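Local coordinates for protein adhesin (Streptococcus sanguinis SK1 = NCTC 7863, PDB 6VT2) that binds sialylated glycans through tandem Siglec-like modules and so probably attaches the streptococcus to host glycoproteins, at residues K234-F240 and K300-A306; P332-T336 and A351-V356. The contacts are given in a common frame with arbitrary orientation. Residue numbers count along the deposited sequence, not the author numbering.

Contact 1 of 2, residues K234-F240 and K300-A306; sequences KITNVNF and KVRATDA. With CA (calcium ion), chain J.
An antiparallel strand pair with a classic beta bulge forms one edge of a sheet in the second Siglec-like domain. Strand 235-239 is one of the two outermost strands of that sheet within the chain and runs antiparallel (172°) to strand residues 300-305, with axes 4.6 Å apart. Thr304, which loses most surface here, sits opposite two residues, Thr236 and Asn237: Thr236 N donates to Thr304 O (2.9 Å), Asn237 N makes a weak hydrogen bond to Thr304 O (3.3 Å), and Thr304 N donates to Asn237 O (2.8 Å). Thr236, at phi/psi -103/-22, makes the bulge. Beyond it Asn239 and Arg302 form a regular hydrogen-bonded pair, Asn239 N to Arg302 O 2.7 Å and Arg302 N to Asn239 O 2.9 Å. Val301 (chi1 p) lies on the face that carries Val238 and Ala303, its CG2 3.6 Å from Val238 CG1 and in CH-pi contact with the Phe240 ring (chi1 m), 3.8 Å from the centroid. Phe228 of strand 222-229 covers Val238 and Val301. Next to Thr304, Asp305 OD2 binds the calcium ion at 2.4 Å.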
loop_
_atom_site.group_PDB
_atom_site.type_symbol
_atom_site.label_atom_id
_atom_site.label_comp_id
_atom_site.label_asym_id
_atom_site.label_seq_id
_atom_site.Cartn_x
_atom_site.Cartn_y
_atom_site.Cartn_z
ATOM N N LYS A 234 -3.261 9.424 -8.019
ATOM C CA LYS A 234 -3.695 8.814 -9.262
ATOM C C LYS A 234 -3.372 9.718 -10.440
ATOM O O LYS A 234 -3.722 10.906 -10.443
ATOM C CB LYS A 234 -5.189 8.513 -9.209
ATOM C CG LYS A 234 -5.806 8.125 -10.496
ATOM C CD LYS A 234 -5.195 6.830 -11.068
ATOM C CE LYS A 234 -5.951 6.406 -12.307
ATOM N NZ LYS A 234 -5.224 5.395 -13.092
ATOM N N ILE A 235 -2.696 9.154 -11.426
ATOM C CA ILE A 235 -2.524 9.776 -12.729
ATOM C C ILE A 235 -3.218 8.923 -13.762
ATOM O O ILE A 235 -3.113 7.686 -13.749
ATOM C CB ILE A 235 -1.021 9.960 -13.033
ATOM C CG1 ILE A 235 -0.483 11.025 -12.068
ATOM C CG2 ILE A 235 -0.775 10.234 -14.468
ATOM C CD1 ILE A 235 1.043 11.128 -12.159
ATOM N N THR A 236 -3.925 9.604 -14.654
ATOM C CA THR A 236 -4.677 8.961 -15.712
ATOM C C THR A 236 -3.989 9.041 -17.053
ATOM O O THR A 236 -4.293 8.221 -17.918
ATOM C CB THR A 236 -6.075 9.560 -15.859
ATOM O OG1 THR A 236 -6.021 10.943 -16.231
ATOM C CG2 THR A 236 -6.801 9.407 -14.528
ATOM N N ASN A 237 -3.073 9.989 -17.272
ATOM C CA ASN A 237 -2.470 10.102 -18.585
ATOM C C ASN A 237 -1.118 10.741 -18.436
ATOM O O ASN A 237 -0.996 11.697 -17.672
ATOM C CB ASN A 237 -3.332 10.943 -19.512
ATOM C CG ASN A 237 -2.684 11.169 -20.844
ATOM O OD1 ASN A 237 -2.003 12.174 -21.055
ATOM N ND2 ASN A 237 -2.867 10.228 -21.746
ATOM N N VAL A 238 -0.144 10.254 -19.221
ATOM C CA VAL A 238 1.163 10.870 -19.415
ATOM C C VAL A 238 1.305 11.136 -20.896
ATOM O O VAL A 238 1.101 10.229 -21.722
ATOM C CB VAL A 238 2.286 9.978 -18.881
ATOM C CG1 VAL A 238 3.636 10.557 -19.236
ATOM C CG2 VAL A 238 2.108 9.752 -17.419
ATOM N N ASN A 239 1.593 12.381 -21.233
ATOM C CA ASN A 239 1.524 12.834 -22.610
ATOM C C ASN A 239 2.838 13.485 -22.999
ATOM O O ASN A 239 3.187 14.554 -22.494
ATOM C CB ASN A 239 0.403 13.844 -22.775
ATOM C CG ASN A 239 0.214 14.280 -24.202
ATOM O OD1 ASN A 239 0.841 13.745 -25.122
ATOM N ND2 ASN A 239 -0.703 15.246 -24.416
ATOM N N PHE A 240 3.566 12.825 -23.894
ATOM C CA PHE A 240 4.835 13.316 -24.430
ATOM C C PHE A 240 4.646 14.098 -25.706
ATOM O O PHE A 240 5.616 14.604 -26.255
ATOM C CB PHE A 240 5.799 12.142 -24.699
ATOM C CG PHE A 240 6.215 11.423 -23.483
ATOM C CD1 PHE A 240 7.306 11.834 -22.779
ATOM C CD2 PHE A 240 5.495 10.332 -23.030
ATOM C CE1 PHE A 240 7.717 11.217 -21.697
ATOM C CE2 PHE A 240 5.834 9.685 -21.904
ATOM C CZ PHE A 240 6.973 10.095 -21.196
ATOM N N LYS A 300 9.165 17.212 -23.886
ATOM C CA LYS A 300 8.224 17.887 -23.013
ATOM C C LYS A 300 7.176 16.849 -22.663
ATOM O O LYS A 300 6.590 16.208 -23.548
ATOM C CB LYS A 300 7.611 19.110 -23.731
ATOM C CG LYS A 300 8.674 20.182 -24.077
ATOM C CD LYS A 300 8.080 21.561 -24.229
ATOM C CE LYS A 300 7.178 21.682 -25.457
ATOM N NZ LYS A 300 6.271 22.878 -25.369
ATOM N N VAL A 301 6.902 16.717 -21.389
ATOM C CA VAL A 301 5.940 15.742 -20.901
ATOM C C VAL A 301 4.933 16.474 -20.020
ATOM O O VAL A 301 5.283 17.396 -19.280
ATOM C CB VAL A 301 6.639 14.577 -20.169
ATOM C CG1 VAL A 301 7.350 15.045 -18.918
ATOM C CG2 VAL A 301 5.657 13.513 -19.930
ATOM N N ARG A 302 3.710 16.050 -20.103
ATOM C CA ARG A 302 2.627 16.482 -19.233
ATOM C C ARG A 302 1.940 15.255 -18.627
ATOM O O ARG A 302 1.967 14.156 -19.197
ATOM C CB ARG A 302 1.573 17.241 -20.013
ATOM C CG ARG A 302 2.020 18.481 -20.675
ATOM C CD ARG A 302 0.903 19.043 -21.583
ATOM N NE ARG A 302 1.334 20.267 -22.258
ATOM C CZ ARG A 302 1.128 21.490 -21.762
ATOM N NH1 ARG A 302 0.486 21.642 -20.594
ATOM N NH2 ARG A 302 1.534 22.530 -22.425
ATOM N N ALA A 303 1.331 15.407 -17.467
ATOM C CA ALA A 303 0.600 14.315 -16.837
ATOM C C ALA A 303 -0.715 14.906 -16.341
ATOM O O ALA A 303 -0.776 16.067 -15.943
ATOM C CB ALA A 303 1.369 13.645 -15.714
ATOM N N THR A 304 -1.762 14.100 -16.418
ATOM C CA THR A 304 -3.097 14.517 -16.037
ATOM C C THR A 304 -3.626 13.601 -14.948
ATOM O O THR A 304 -3.404 12.391 -14.985
ATOM C CB THR A 304 -4.003 14.452 -17.257
ATOM O OG1 THR A 304 -3.537 15.312 -18.271
ATOM C CG2 THR A 304 -5.444 14.928 -16.890
ATOM N N ASP A 305 -4.294 14.179 -13.942
ATOM C CA ASP A 305 -4.887 13.383 -12.876
ATOM C C ASP A 305 -6.345 13.089 -13.230
ATOM O O ASP A 305 -6.850 13.504 -14.273
ATOM C CB ASP A 305 -4.686 14.069 -11.517
ATOM C CG ASP A 305 -5.434 15.397 -11.371
ATOM O OD1 ASP A 305 -6.460 15.584 -12.057
ATOM O OD2 ASP A 305 -4.917 16.213 -10.614
ATOM N N ALA A 306 -7.023 12.339 -12.355
ATOM C CA ALA A 306 -8.362 11.871 -12.698
ATOM C C ALA A 306 -9.382 12.996 -12.653
ATOM O O ALA A 306 -10.468 12.849 -13.229
ATOM C CB ALA A 306 -8.782 10.764 -11.767
HETATM CA CA CA J . -4.021 16.389 -8.434
HETATM O O HOH W 1 -6.784 11.798 -9.663
HETATM O O HOH W 2 -8.560 12.618 -16.214
HETATM O O HOH W 3 -1.358 14.596 -19.725
HETATM O O HOH W 4 3.934 16.789 -24.043
HETATM O O HOH W 5 8.258 15.332 -26.117
#

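Contact 2 of 2, residues P332-T336 and A351-V356; sequences PGSLT and AIEEKV
Segment 332-336 is an irregular, mostly extended run that passes alongside one turn and a half of helix 346-360. Pro332 (phi/psi -66/153) leads into Gly333 at -72/-22, where the chain bends; Ser334, Leu335 and Thr336 are then extended. Residues 351-356 are regular helix, with Lys355 N to Ala351 O at 3.2 Å and Val356 N to Ile352 O at 2.8 Å. The two segments approach at both ends of 332-336: CA-CA is 4.9 Å for Pro332-Val356 and 6.2 Å for Thr336-Ile352. A water joins the backbones, 3.0 Å from Gly333 N and 2.7 Å from Lys355 O.

Lys355 buries the most surface. From chi1 m its chain is fully extended (chi2 to chi4 all t), carrying Lys355 NZ across to the loop, where it donates to Ser334 OG at 2.9 Å and more weakly to Leu335 O at 2.8 Å and Thr336 OG1 at 3.3 Å. These bonds tie the one helix of the C-terminal atypical Rib domain to the loop entering strand 336-338; Thr336 also makes backbone hydrogen bonds with Thr400 and Gln402. The remaining side-chain contacts are between carbon atoms. Thr336 (chi1 m) points at the helix, with CB 3.6 Å from Ile352 CG1 and CG2 3.8 Å from Ala351 CB. At the other end Pro332 CB meets Lys355 CB at 3.7 Å, and Pro332 CD lies 4.2 Å from Val356 CG2.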
loop_
_atom_site.group_PDB
_atom_site.type_symbol
_atom_site.label_atom_id
_atom_site.label_comp_id
_atom_site.label_asym_id
_atom_site.label_seq_id
_atom_site.Cartn_x
_atom_site.Cartn_y
_atom_site.Cartn_z
ATOM N N PRO A 332 48.338 -3.294 -20.560
ATOM C CA PRO A 332 48.838 -4.674 -20.606
ATOM C C PRO A 332 49.654 -5.038 -19.378
ATOM O O PRO A 332 50.235 -4.186 -18.706
ATOM C CB PRO A 332 49.704 -4.700 -21.867
ATOM C CG PRO A 332 50.031 -3.369 -22.132
ATOM C CD PRO A 332 48.920 -2.451 -21.610
ATOM N N GLY A 333 49.644 -6.327 -19.072
ATOM C CA GLY A 333 50.242 -6.802 -17.856
ATOM C C GLY A 333 51.744 -6.743 -17.884
ATOM O O GLY A 333 52.369 -6.650 -16.829
ATOM N N SER A 334 52.320 -6.719 -19.071
ATOM C CA SER A 334 53.752 -6.538 -19.222
ATOM C C SER A 334 53.988 -5.716 -20.474
ATOM O O SER A 334 53.131 -5.609 -21.362
ATOM C CB SER A 334 54.522 -7.860 -19.299
ATOM O OG SER A 334 54.089 -8.584 -20.399
ATOM N N LEU A 335 55.139 -5.064 -20.481
ATOM C CA LEU A 335 55.608 -4.399 -21.676
ATOM C C LEU A 335 56.112 -5.433 -22.653
ATOM O O LEU A 335 56.367 -6.576 -22.309
ATOM C CB LEU A 335 56.709 -3.414 -21.346
ATOM C CG LEU A 335 56.387 -2.419 -20.258
ATOM C CD1 LEU A 335 57.606 -1.558 -20.021
ATOM C CD2 LEU A 335 55.202 -1.550 -20.622
ATOM N N THR A 336 56.172 -5.028 -23.913
ATOM C CA THR A 336 56.672 -5.850 -25.004
ATOM C C THR A 336 57.988 -5.277 -25.495
ATOM O O THR A 336 58.090 -4.074 -25.742
ATOM C CB THR A 336 55.670 -5.872 -26.136
ATOM O OG1 THR A 336 54.483 -6.503 -25.626
ATOM C CG2 THR A 336 56.114 -6.616 -27.328
ATOM N N ALA A 351 52.241 -8.757 -30.742
ATOM C CA ALA A 351 52.373 -9.142 -29.355
ATOM C C ALA A 351 51.706 -8.129 -28.447
ATOM O O ALA A 351 51.114 -8.510 -27.429
ATOM C CB ALA A 351 53.852 -9.251 -28.976
ATOM N N ILE A 352 51.824 -6.834 -28.782
ATOM C CA ILE A 352 51.199 -5.791 -27.964
ATOM C C ILE A 352 49.693 -5.921 -28.030
ATOM O O ILE A 352 48.978 -5.847 -27.012
ATOM C CB ILE A 352 51.665 -4.395 -28.397
ATOM C CG1 ILE A 352 53.099 -4.136 -27.949
ATOM C CG2 ILE A 352 50.762 -3.336 -27.810
ATOM C CD1 ILE A 352 53.678 -2.949 -28.622
ATOM N N GLU A 353 49.192 -6.085 -29.247
ATOM C CA GLU A 353 47.759 -6.178 -29.384
ATOM C C GLU A 353 47.231 -7.323 -28.531
ATOM O O GLU A 353 46.208 -7.162 -27.870
ATOM C CB GLU A 353 47.356 -6.358 -30.829
ATOM C CG GLU A 353 45.829 -6.292 -30.951
ATOM C CD GLU A 353 45.268 -6.525 -32.320
ATOM O OE1 GLU A 353 44.104 -7.004 -32.373
ATOM O OE2 GLU A 353 45.967 -6.234 -33.320
ATOM N N GLU A 354 47.941 -8.457 -28.485
ATOM C CA GLU A 354 47.458 -9.607 -27.724
ATOM C C GLU A 354 47.429 -9.299 -26.236
ATOM O O GLU A 354 46.512 -9.712 -25.514
ATOM C CB GLU A 354 48.330 -10.838 -28.004
ATOM C CG GLU A 354 48.095 -12.001 -27.090
ATOM C CD GLU A 354 46.636 -12.414 -27.044
ATOM O OE1 GLU A 354 46.244 -13.052 -26.029
ATOM O OE2 GLU A 354 45.895 -12.125 -28.024
ATOM N N LYS A 355 48.430 -8.599 -25.751
ATOM C CA LYS A 355 48.457 -8.281 -24.338
ATOM C C LYS A 355 47.379 -7.279 -23.985
ATOM O O LYS A 355 46.789 -7.362 -22.896
ATOM C CB LYS A 355 49.800 -7.725 -23.948
ATOM C CG LYS A 355 50.960 -8.746 -24.026
ATOM C CD LYS A 355 52.275 -8.155 -23.588
ATOM C CE LYS A 355 53.341 -9.153 -23.740
ATOM N NZ LYS A 355 54.681 -8.673 -23.212
ATOM N N VAL A 356 47.147 -6.311 -24.884
ATOM C CA VAL A 356 46.080 -5.348 -24.629
ATOM C C VAL A 356 44.723 -6.038 -24.676
ATOM O O VAL A 356 43.884 -5.823 -23.786
ATOM C CB VAL A 356 46.150 -4.184 -25.622
ATOM C CG1 VAL A 356 44.927 -3.350 -25.497
ATOM C CG2 VAL A 356 47.358 -3.366 -25.426
HETATM O O HOH W 6 47.993 -8.217 -20.667
#

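How the contacts relate
Contact 1 and contact 2 belong to successive domains, the second Siglec-like domain and the atypical Rib domain that follows it, and they come in series along the chain. Their centres are 55 Å apart and their nearest atoms about 40 Å, so neither touches the other. Contact 1 runs between two sites of its domain: one end supplies a calcium ligand, completed by Asp201, Val203, Asp230 and Asn231, while at the other the side chain of Lys300 comes within about 4 Å of the bound galactose and forms a salt bridge with Asp243. Contact 2 is structural packing; its Val356 side chain is about 13 Å from a different calcium ion.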